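Local coordinates for conjugal transfer protein TRWB (PDB 1E9R), which probably couples ATP hydrolysis to DNA transport in bacterial conjugation, as a hexameric ring resembling ring helicases and F1-ATPase, at residues B[120-134]-B[260-272]. Sequence-based numbering, arbitrary orientation.
Sequences EIRNDYDWQRYALSV and SAWVDVVCTSILS
Ser-133 and Arg-129 of helix 126-134 pack against helix 260-269, two roughly antiparallel helices of the P-loop NTPase-like domain, their short segments crossing at 143° with the axes 8.4 Å apart. Ser-133 is a knob in the hole formed by Ala-261, Asp-264, Val-265 and Thr-268, and its OG donates to the anti lone pair of Asp-264 OD2 at 2.6 Å. The other oxygen, OD1, is taken by the backbone amide of Ser-296. Small side chains at Ser-133 and Ala-261 are consistent with the close approach here, with Ala-261 CA 3.2 Å from Ser-133 O in a CH···O contact.

Further along, Arg-129 leaves its helix with CG anti to the backbone N (chi1 -166°) and runs extended past Thr-268 in the opposite sense, placing NE 3.1 Å from the methyl CG2. NE is buried without a polar partner. NH2, by contrast, donates in the guanidinium plane to Thr-268 O at 2.7 Å, approaching from above the carbonyl plane, and makes a weak bond to Ser-272 OG; that hydroxyl also binds Asp-250 of the second subunit. NH1 forms a salt bridge with Asp-126 OD1. A leucine in place of Arg-129 would probably leave Asp-126 OD1 without its charged mate and Thr-268 O without its donor from the facing helix.

The hydroxyl of Tyr-130 lies over the centre of the guanidinium, while the Tyr-130 and Val-265 side chains cross at about a right angle. Ser-269 OG lies at the edge of the ring, in its plane, and accepts from Tyr-130 OH at 2.9 Å; it in turn donates to Val-265 O.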
loop_
_atom_site.group_PDB
_atom_site.type_symbol
_atom_site.label_atom_id
_atom_site.label_comp_id
_atom_site.label_asym_id
_atom_site.label_seq_id
_atom_site.Cartn_x
_atom_site.Cartn_y
_atom_site.Cartn_z
ATOM N N GLU B 120 -4.347 40.901 -10.340
ATOM C CA GLU B 120 -3.024 40.360 -10.651
ATOM C C GLU B 120 -2.858 39.954 -12.103
ATOM O O GLU B 120 -1.778 39.535 -12.525
ATOM C CB GLU B 120 -2.726 39.153 -9.765
ATOM C CG GLU B 120 -3.060 39.338 -8.289
ATOM C CD GLU B 120 -2.319 40.491 -7.629
ATOM O OE1 GLU B 120 -1.414 41.080 -8.248
ATOM O OE2 GLU B 120 -2.642 40.803 -6.467
ATOM N N ILE B 121 -3.922 40.086 -12.878
ATOM C CA ILE B 121 -3.853 39.693 -14.271
ATOM C C ILE B 121 -3.165 40.759 -15.109
ATOM O O ILE B 121 -3.614 41.905 -15.157
ATOM C CB ILE B 121 -5.273 39.428 -14.826
ATOM C CG1 ILE B 121 -6.048 38.514 -13.870
ATOM C CG2 ILE B 121 -5.186 38.798 -16.215
ATOM C CD1 ILE B 121 -5.470 37.118 -13.721
ATOM N N ARG B 122 -2.058 40.393 -15.749
ATOM C CA ARG B 122 -1.341 41.323 -16.620
ATOM C C ARG B 122 -1.435 40.776 -18.044
ATOM O O ARG B 122 -1.891 41.462 -18.953
ATOM C CB ARG B 122 0.138 41.432 -16.240
ATOM C CG ARG B 122 0.436 41.861 -14.817
ATOM C CD ARG B 122 0.255 43.335 -14.598
ATOM N NE ARG B 122 0.722 43.726 -13.269
ATOM C CZ ARG B 122 2.001 43.813 -12.906
ATOM N NH1 ARG B 122 2.964 43.534 -13.776
ATOM N NH2 ARG B 122 2.318 44.196 -11.674
ATOM N N ASN B 123 -1.001 39.534 -18.227
ATOM C CA ASN B 123 -1.028 38.889 -19.538
ATOM C C ASN B 123 -2.031 37.745 -19.591
ATOM O O ASN B 123 -2.569 37.324 -18.567
ATOM C CB ASN B 123 0.357 38.361 -19.883
ATOM C CG ASN B 123 1.396 39.449 -19.882
ATOM O OD1 ASN B 123 1.410 40.300 -20.763
ATOM N ND2 ASN B 123 2.266 39.440 -18.880
ATOM N N ASP B 124 -2.270 37.237 -20.791
ATOM C CA ASP B 124 -3.222 36.154 -20.968
ATOM C C ASP B 124 -2.866 34.912 -20.164
ATOM O O ASP B 124 -3.747 34.228 -19.663
ATOM C CB ASP B 124 -3.337 35.783 -22.447
ATOM C CG ASP B 124 -4.413 34.734 -22.703
ATOM O OD1 ASP B 124 -5.522 34.859 -22.125
ATOM O OD2 ASP B 124 -4.151 33.791 -23.491
ATOM N N TYR B 125 -1.580 34.618 -20.031
ATOM C CA TYR B 125 -1.180 33.431 -19.287
ATOM C C TYR B 125 -1.347 33.566 -17.771
ATOM O O TYR B 125 -1.146 32.598 -17.033
ATOM C CB TYR B 125 0.267 33.045 -19.638
ATOM C CG TYR B 125 1.354 33.876 -18.977
ATOM C CD1 TYR B 125 1.823 33.562 -17.688
ATOM C CD2 TYR B 125 1.928 34.969 -19.643
ATOM C CE1 TYR B 125 2.844 34.324 -17.076
ATOM C CE2 TYR B 125 2.945 35.736 -19.043
ATOM C CZ TYR B 125 3.399 35.409 -17.761
ATOM O OH TYR B 125 4.387 36.177 -17.173
ATOM N N ASP B 126 -1.727 34.755 -17.300
ATOM C CA ASP B 126 -1.914 34.962 -15.866
ATOM C C ASP B 126 -3.217 34.383 -15.356
ATOM O O ASP B 126 -3.382 34.206 -14.152
ATOM C CB ASP B 126 -1.869 36.444 -15.503
ATOM C CG ASP B 126 -0.497 37.025 -15.636
ATOM O OD1 ASP B 126 0.478 36.272 -15.456
ATOM O OD2 ASP B 126 -0.387 38.237 -15.907
ATOM N N TRP B 127 -4.152 34.094 -16.257
ATOM C CA TRP B 127 -5.421 33.535 -15.820
ATOM C C TRP B 127 -5.232 32.156 -15.203
ATOM O O TRP B 127 -5.744 31.887 -14.112
ATOM C CB TRP B 127 -6.417 33.463 -16.975
ATOM C CG TRP B 127 -6.904 34.813 -17.429
ATOM C CD1 TRP B 127 -6.589 35.447 -18.593
ATOM C CD2 TRP B 127 -7.775 35.703 -16.715
ATOM N NE1 TRP B 127 -7.206 36.674 -18.651
ATOM C CE2 TRP B 127 -7.939 36.855 -17.510
ATOM C CE3 TRP B 127 -8.430 35.636 -15.479
ATOM C CZ2 TRP B 127 -8.731 37.934 -17.109
ATOM C CZ3 TRP B 127 -9.219 36.711 -15.082
ATOM C CH2 TRP B 127 -9.361 37.843 -15.897
ATOM N N GLN B 128 -4.498 31.278 -15.884
ATOM C CA GLN B 128 -4.258 29.942 -15.343
ATOM C C GLN B 128 -3.307 30.038 -14.148
ATOM O O GLN B 128 -3.446 29.346 -13.135
ATOM C CB GLN B 128 -3.663 29.015 -16.411
ATOM C CG GLN B 128 -3.162 27.670 -15.847
ATOM C CD GLN B 128 -4.204 26.872 -14.998
ATOM O OE1 GLN B 128 -5.332 27.334 -14.736
ATOM N NE2 GLN B 128 -3.808 25.665 -14.568
ATOM N N ARG B 129 -2.341 30.924 -14.289
ATOM C CA ARG B 129 -1.348 31.166 -13.273
ATOM C C ARG B 129 -1.981 31.457 -11.907
ATOM O O ARG B 129 -1.590 30.883 -10.894
ATOM C CB ARG B 129 -0.499 32.343 -13.737
ATOM C CG ARG B 129 0.775 32.539 -13.003
ATOM C CD ARG B 129 1.563 33.646 -13.657
ATOM N NE ARG B 129 2.706 34.007 -12.830
ATOM C CZ ARG B 129 3.372 35.149 -12.929
ATOM N NH1 ARG B 129 3.012 36.055 -13.830
ATOM N NH2 ARG B 129 4.391 35.385 -12.113
ATOM N N TYR B 130 -2.970 32.343 -11.876
ATOM C CA TYR B 130 -3.603 32.689 -10.607
ATOM C C TYR B 130 -4.831 31.853 -10.286
ATOM O O TYR B 130 -5.348 31.905 -9.172
ATOM C CB TYR B 130 -3.906 34.199 -10.548
ATOM C CG TYR B 130 -2.635 35.022 -10.572
ATOM C CD1 TYR B 130 -1.788 35.050 -9.467
ATOM C CD2 TYR B 130 -2.208 35.663 -11.738
ATOM C CE1 TYR B 130 -0.539 35.682 -9.523
ATOM C CE2 TYR B 130 -0.957 36.299 -11.800
ATOM C CZ TYR B 130 -0.131 36.299 -10.691
ATOM O OH TYR B 130 1.110 36.889 -10.748
ATOM N N ALA B 131 -5.292 31.072 -11.257
ATOM C CA ALA B 131 -6.414 30.171 -11.017
ATOM C C ALA B 131 -5.828 29.081 -10.098
ATOM O O ALA B 131 -6.494 28.558 -9.202
ATOM C CB ALA B 131 -6.886 29.570 -12.332
ATOM N N LEU B 132 -4.554 28.772 -10.339
ATOM C CA LEU B 132 -3.797 27.788 -9.574
ATOM C C LEU B 132 -3.630 28.262 -8.130
ATOM O O LEU B 132 -3.393 27.455 -7.240
ATOM C CB LEU B 132 -2.419 27.612 -10.213
ATOM C CG LEU B 132 -1.916 26.292 -10.791
ATOM C CD1 LEU B 132 -3.038 25.331 -11.019
ATOM C CD2 LEU B 132 -1.187 26.584 -12.081
ATOM N N SER B 133 -3.743 29.571 -7.904
ATOM C CA SER B 133 -3.607 30.157 -6.559
ATOM C C SER B 133 -4.934 30.135 -5.819
ATOM O O SER B 133 -4.989 29.856 -4.622
ATOM C CB SER B 133 -3.127 31.607 -6.645
ATOM O OG SER B 133 -1.849 31.692 -7.244
ATOM N N VAL B 134 -6.003 30.438 -6.548
ATOM C CA VAL B 134 -7.354 30.454 -5.990
ATOM C C VAL B 134 -7.812 29.034 -5.678
ATOM O O VAL B 134 -8.413 28.779 -4.640
ATOM C CB VAL B 134 -8.348 31.099 -6.987
ATOM C CG1 VAL B 134 -9.764 31.025 -6.444
ATOM C CG2 VAL B 134 -7.948 32.542 -7.248
ATOM N N SER B 260 -4.162 30.793 1.627
ATOM C CA SER B 260 -3.354 29.957 0.741
ATOM C C SER B 260 -3.240 30.654 -0.616
ATOM O O SER B 260 -2.188 30.645 -1.240
ATOM C CB SER B 260 -3.994 28.575 0.547
ATOM O OG SER B 260 -4.044 27.864 1.766
ATOM N N ALA B 261 -4.324 31.257 -1.077
ATOM C CA ALA B 261 -4.285 31.950 -2.351
ATOM C C ALA B 261 -3.260 33.078 -2.314
ATOM O O ALA B 261 -2.457 33.235 -3.236
ATOM C CB ALA B 261 -5.660 32.516 -2.680
ATOM N N TRP B 262 -3.289 33.873 -1.252
ATOM C CA TRP B 262 -2.362 34.985 -1.154
ATOM C C TRP B 262 -0.922 34.514 -1.135
ATOM O O TRP B 262 -0.087 35.003 -1.908
ATOM C CB TRP B 262 -2.661 35.843 0.085
ATOM C CG TRP B 262 -3.900 36.699 -0.066
ATOM C CD1 TRP B 262 -4.377 37.258 -1.221
ATOM C CD2 TRP B 262 -4.806 37.090 0.972
ATOM N NE1 TRP B 262 -5.523 37.966 -0.965
ATOM C CE2 TRP B 262 -5.811 37.880 0.372
ATOM C CE3 TRP B 262 -4.869 36.848 2.349
ATOM C CZ2 TRP B 262 -6.873 38.432 1.106
ATOM C CZ3 TRP B 262 -5.928 37.398 3.083
ATOM C CH2 TRP B 262 -6.915 38.179 2.456
ATOM N N VAL B 263 -0.626 33.559 -0.260
ATOM C CA VAL B 263 0.729 33.034 -0.181
ATOM C C VAL B 263 1.216 32.568 -1.560
ATOM O O VAL B 263 2.349 32.843 -1.956
ATOM C CB VAL B 263 0.812 31.863 0.807
ATOM C CG1 VAL B 263 2.189 31.224 0.741
ATOM C CG2 VAL B 263 0.516 32.356 2.212
ATOM N N ASP B 264 0.351 31.874 -2.294
ATOM C CA ASP B 264 0.713 31.378 -3.613
ATOM C C ASP B 264 0.881 32.521 -4.605
ATOM O O ASP B 264 1.740 32.461 -5.483
ATOM C CB ASP B 264 -0.338 30.390 -4.130
ATOM C CG ASP B 264 0.174 29.565 -5.283
ATOM O OD1 ASP B 264 0.942 28.621 -5.008
ATOM O OD2 ASP B 264 -0.165 29.861 -6.448
ATOM N N VAL B 265 0.061 33.561 -4.474
ATOM C CA VAL B 265 0.184 34.702 -5.367
ATOM C C VAL B 265 1.584 35.265 -5.200
ATOM O O VAL B 265 2.239 35.603 -6.182
ATOM C CB VAL B 265 -0.829 35.812 -5.039
ATOM C CG1 VAL B 265 -0.502 37.068 -5.852
ATOM C CG2 VAL B 265 -2.236 35.335 -5.351
ATOM N N VAL B 266 2.046 35.362 -3.954
ATOM C CA VAL B 266 3.385 35.880 -3.697
ATOM C C VAL B 266 4.440 34.983 -4.336
ATOM O O VAL B 266 5.346 35.470 -5.004
ATOM C CB VAL B 266 3.685 35.991 -2.180
ATOM C CG1 VAL B 266 5.161 36.325 -1.960
ATOM C CG2 VAL B 266 2.823 37.070 -1.561
ATOM N N CYS B 267 4.311 33.676 -4.146
ATOM C CA CYS B 267 5.262 32.736 -4.706
ATOM C C CYS B 267 5.383 32.753 -6.231
ATOM O O CYS B 267 6.483 32.620 -6.757
ATOM C CB CYS B 267 4.929 31.331 -4.225
ATOM S SG CYS B 267 5.124 31.115 -2.427
ATOM N N THR B 268 4.275 32.923 -6.949
ATOM C CA THR B 268 4.336 32.939 -8.414
ATOM C C THR B 268 4.817 34.268 -8.934
ATOM O O THR B 268 5.568 34.340 -9.905
ATOM C CB THR B 268 2.974 32.750 -9.093
ATOM O OG1 THR B 268 2.136 31.928 -8.289
ATOM C CG2 THR B 268 3.159 32.096 -10.444
ATOM N N SER B 269 4.344 35.325 -8.292
ATOM C CA SER B 269 4.664 36.678 -8.707
ATOM C C SER B 269 6.131 37.082 -8.655
ATOM O O SER B 269 6.598 37.773 -9.557
ATOM C CB SER B 269 3.809 37.668 -7.914
ATOM O OG SER B 269 2.443 37.511 -8.261
ATOM N N ILE B 270 6.862 36.659 -7.624
ATOM C CA ILE B 270 8.272 37.028 -7.534
ATOM C C ILE B 270 9.066 36.522 -8.736
ATOM O O ILE B 270 10.086 37.098 -9.098
ATOM C CB ILE B 270 8.931 36.471 -6.279
ATOM C CG1 ILE B 270 8.916 34.949 -6.347
ATOM C CG2 ILE B 270 8.221 36.991 -5.032
ATOM C CD1 ILE B 270 9.888 34.304 -5.412
ATOM N N LEU B 271 8.591 35.444 -9.349
ATOM C CA LEU B 271 9.251 34.858 -10.508
ATOM C C LEU B 271 9.113 35.758 -11.718
ATOM O O LEU B 271 9.762 35.542 -12.745
ATOM C CB LEU B 271 8.635 33.497 -10.821
ATOM C CG LEU B 271 9.286 32.238 -10.262
ATOM C CD1 LEU B 271 9.715 32.443 -8.837
ATOM C CD2 LEU B 271 8.299 31.093 -10.387
ATOM N N SER B 272 8.253 36.762 -11.594
ATOM C CA SER B 272 8.010 37.701 -12.681
ATOM C C SER B 272 8.669 39.048 -12.424
ATOM O O SER B 272 8.678 39.911 -13.300
ATOM C CB SER B 272 6.503 37.907 -12.887
ATOM O OG SER B 272 5.913 36.822 -13.575
HETATM O O HOH W 1 0.683 30.033 -9.790
HETATM O O HOH W 2 -3.095 28.799 -3.145
#